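Local coordinates for protein UL37 (Suid herpesvirus 1, PDB 4K70) that acts in the inner tegument of the virus, where it probably helps to control the trafficking of viral particles, and binds calcium ions, at residues 52-57 / 67-72. Sequence-based numbering, arbitrary orientation.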
loop_
_atom_site.group_PDB
_atom_site.type_symbol
_atom_site.label_atom_id
_atom_site.label_comp_id
_atom_site.label_asym_id
_atom_site.label_seq_id
_atom_site.Cartn_x
_atom_site.Cartn_y
_atom_site.Cartn_z
ATOM N N LEU A 52 36.995 1.743 -14.135
ATOM C CA LEU A 52 37.896 1.680 -12.989
ATOM C C LEU A 52 37.874 0.318 -12.293
ATOM O O LEU A 52 38.892 -0.154 -11.767
ATOM C CB LEU A 52 37.534 2.780 -11.983
ATOM C CG LEU A 52 37.907 4.204 -12.385
ATOM C CD1 LEU A 52 37.169 5.189 -11.505
ATOM C CD2 LEU A 52 39.403 4.395 -12.255
ATOM N N ALA A 53 36.708 -0.314 -12.270
ATOM C CA ALA A 53 36.620 -1.641 -11.683
ATOM C C ALA A 53 37.308 -2.650 -12.599
ATOM O O ALA A 53 38.081 -3.489 -12.142
ATOM C CB ALA A 53 35.173 -2.023 -11.427
ATOM N N CYS A 54 37.030 -2.561 -13.895
ATOM C CA CYS A 54 37.658 -3.443 -14.867
ATOM C C CYS A 54 39.169 -3.286 -14.848
ATOM O O CYS A 54 39.900 -4.267 -14.933
ATOM C CB CYS A 54 37.112 -3.186 -16.271
ATOM S SG CYS A 54 35.470 -3.899 -16.503
ATOM N N ARG A 55 39.636 -2.050 -14.717
ATOM C CA ARG A 55 41.066 -1.804 -14.643
ATOM C C ARG A 55 41.643 -2.324 -13.335
ATOM O O ARG A 55 42.786 -2.779 -13.292
ATOM C CB ARG A 55 41.392 -0.320 -14.805
ATOM C CG ARG A 55 42.504 0.113 -13.872
ATOM C CD ARG A 55 43.536 1.000 -14.556
ATOM N NE ARG A 55 43.174 2.415 -14.530
ATOM C CZ ARG A 55 42.873 3.105 -13.432
ATOM N NH1 ARG A 55 42.867 2.516 -12.241
ATOM N NH2 ARG A 55 42.567 4.393 -13.528
ATOM N N ALA A 56 40.858 -2.260 -12.267
ATOM C CA ALA A 56 41.305 -2.814 -10.995
ATOM C C ALA A 56 41.604 -4.323 -11.098
ATOM O O ALA A 56 42.579 -4.812 -10.523
ATOM C CB ALA A 56 40.287 -2.542 -9.904
ATOM N N TYR A 57 40.768 -5.056 -11.827
ATOM C CA TYR A 57 40.965 -6.495 -11.960
ATOM C C TYR A 57 42.169 -6.789 -12.844
ATOM O O TYR A 57 42.968 -7.666 -12.534
ATOM C CB TYR A 57 39.718 -7.183 -12.520
ATOM C CG TYR A 57 39.941 -8.656 -12.798
ATOM C CD1 TYR A 57 40.119 -9.558 -11.754
ATOM C CD2 TYR A 57 39.979 -9.139 -14.096
ATOM C CE1 TYR A 57 40.331 -10.902 -11.995
ATOM C CE2 TYR A 57 40.192 -10.488 -14.351
ATOM C CZ TYR A 57 40.371 -11.365 -13.298
ATOM O OH TYR A 57 40.585 -12.709 -13.544
ATOM N N VAL A 67 34.531 -9.494 -8.781
ATOM C CA VAL A 67 33.156 -9.410 -8.287
ATOM C C VAL A 67 32.555 -8.025 -8.506
ATOM O O VAL A 67 31.432 -7.889 -9.016
ATOM C CB VAL A 67 33.087 -9.761 -6.786
ATOM C CG1 VAL A 67 31.718 -9.403 -6.199
ATOM C CG2 VAL A 67 33.396 -11.237 -6.578
ATOM N N LEU A 68 33.311 -7.000 -8.128
ATOM C CA LEU A 68 32.869 -5.627 -8.327
ATOM C C LEU A 68 32.508 -5.390 -9.792
ATOM O O LEU A 68 31.375 -5.026 -10.104
ATOM C CB LEU A 68 33.944 -4.637 -7.874
ATOM C CG LEU A 68 33.683 -3.147 -8.127
ATOM C CD1 LEU A 68 32.511 -2.643 -7.280
ATOM C CD2 LEU A 68 34.936 -2.335 -7.848
ATOM N N ALA A 69 33.468 -5.605 -10.689
ATOM C CA ALA A 69 33.270 -5.305 -12.104
ATOM C C ALA A 69 32.110 -6.079 -12.704
ATOM O O ALA A 69 31.279 -5.515 -13.421
ATOM C CB ALA A 69 34.536 -5.587 -12.881
ATOM N N GLU A 70 32.070 -7.381 -12.427
ATOM C CA GLU A 70 31.034 -8.245 -12.979
ATOM C C GLU A 70 29.624 -7.985 -12.406
ATOM O O GLU A 70 28.619 -8.187 -13.106
ATOM C CB GLU A 70 31.425 -9.719 -12.810
ATOM C CG GLU A 70 32.473 -10.189 -13.826
ATOM C CD GLU A 70 32.745 -11.697 -13.767
ATOM O OE1 GLU A 70 32.691 -12.283 -12.666
ATOM O OE2 GLU A 70 33.020 -12.289 -14.835
ATOM N N ASN A 71 29.549 -7.538 -11.152
ATOM C CA ASN A 71 28.251 -7.291 -10.507
ATOM C C ASN A 71 27.928 -5.826 -10.177
ATOM O O ASN A 71 26.979 -5.531 -9.430
ATOM C CB ASN A 71 28.132 -8.145 -9.251
ATOM C CG ASN A 71 28.328 -9.616 -9.538
ATOM O OD1 ASN A 71 27.382 -10.330 -9.879
ATOM N ND2 ASN A 71 29.568 -10.078 -9.416
ATOM N N LEU A 72 28.699 -4.915 -10.763
ATOM C CA LEU A 72 28.531 -3.488 -10.542
ATOM C C LEU A 72 27.133 -3.005 -10.908
ATOM O O LEU A 72 26.574 -2.142 -10.235
ATOM C CB LEU A 72 29.583 -2.703 -11.342
ATOM C CG LEU A 72 29.717 -1.241 -10.936
ATOM C CD1 LEU A 72 30.306 -1.159 -9.538
ATOM C CD2 LEU A 72 30.574 -0.497 -11.943
#
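Val-67 O, on the turn that brings Leu-68 and Ala-69 against Ala-53, is gripped twice by Asn-71: through its backbone N, and through its side-chain ND2, at 2.9 Å from Val-67 O. The ND2 bond is fairly straight (161°) and meets a lone pair of Val-67 O in the carbonyl plane; that oxygen lies 8° out of the amide plane of Asn-71, which should fix the rotation of that amide. Across the interface the packing is entirely apolar. Ala-53 CB approaches Ala-69 CB to 3.9 Å, and such small side chains let the axes of segments 52-57 and 67-72 approach to 8.3 Å. Leu-68, with CG anti to its backbone N, brings CD2 to 3.6 Å from Ala-53 CB. On the next residue of helix 39-60, Cys-54 SG rests against Ala-69 CB at 4.1 Å. Ile-27 and Phe-30 of helix 20-32 pack on Leu-68, while Leu-107 of helix 101-109 touches both Cys-54 and Ala-69. Glu-70 forms salt bridges to Arg-113 and to Arg-457 of helix 438-458. The segments run at 148° to each other, and only a short turn joins helices 39-60 and 63-78: the close alanine-mediated packing of an antiparallel alpha-helical hairpin within the helical N-terminal half of UL37.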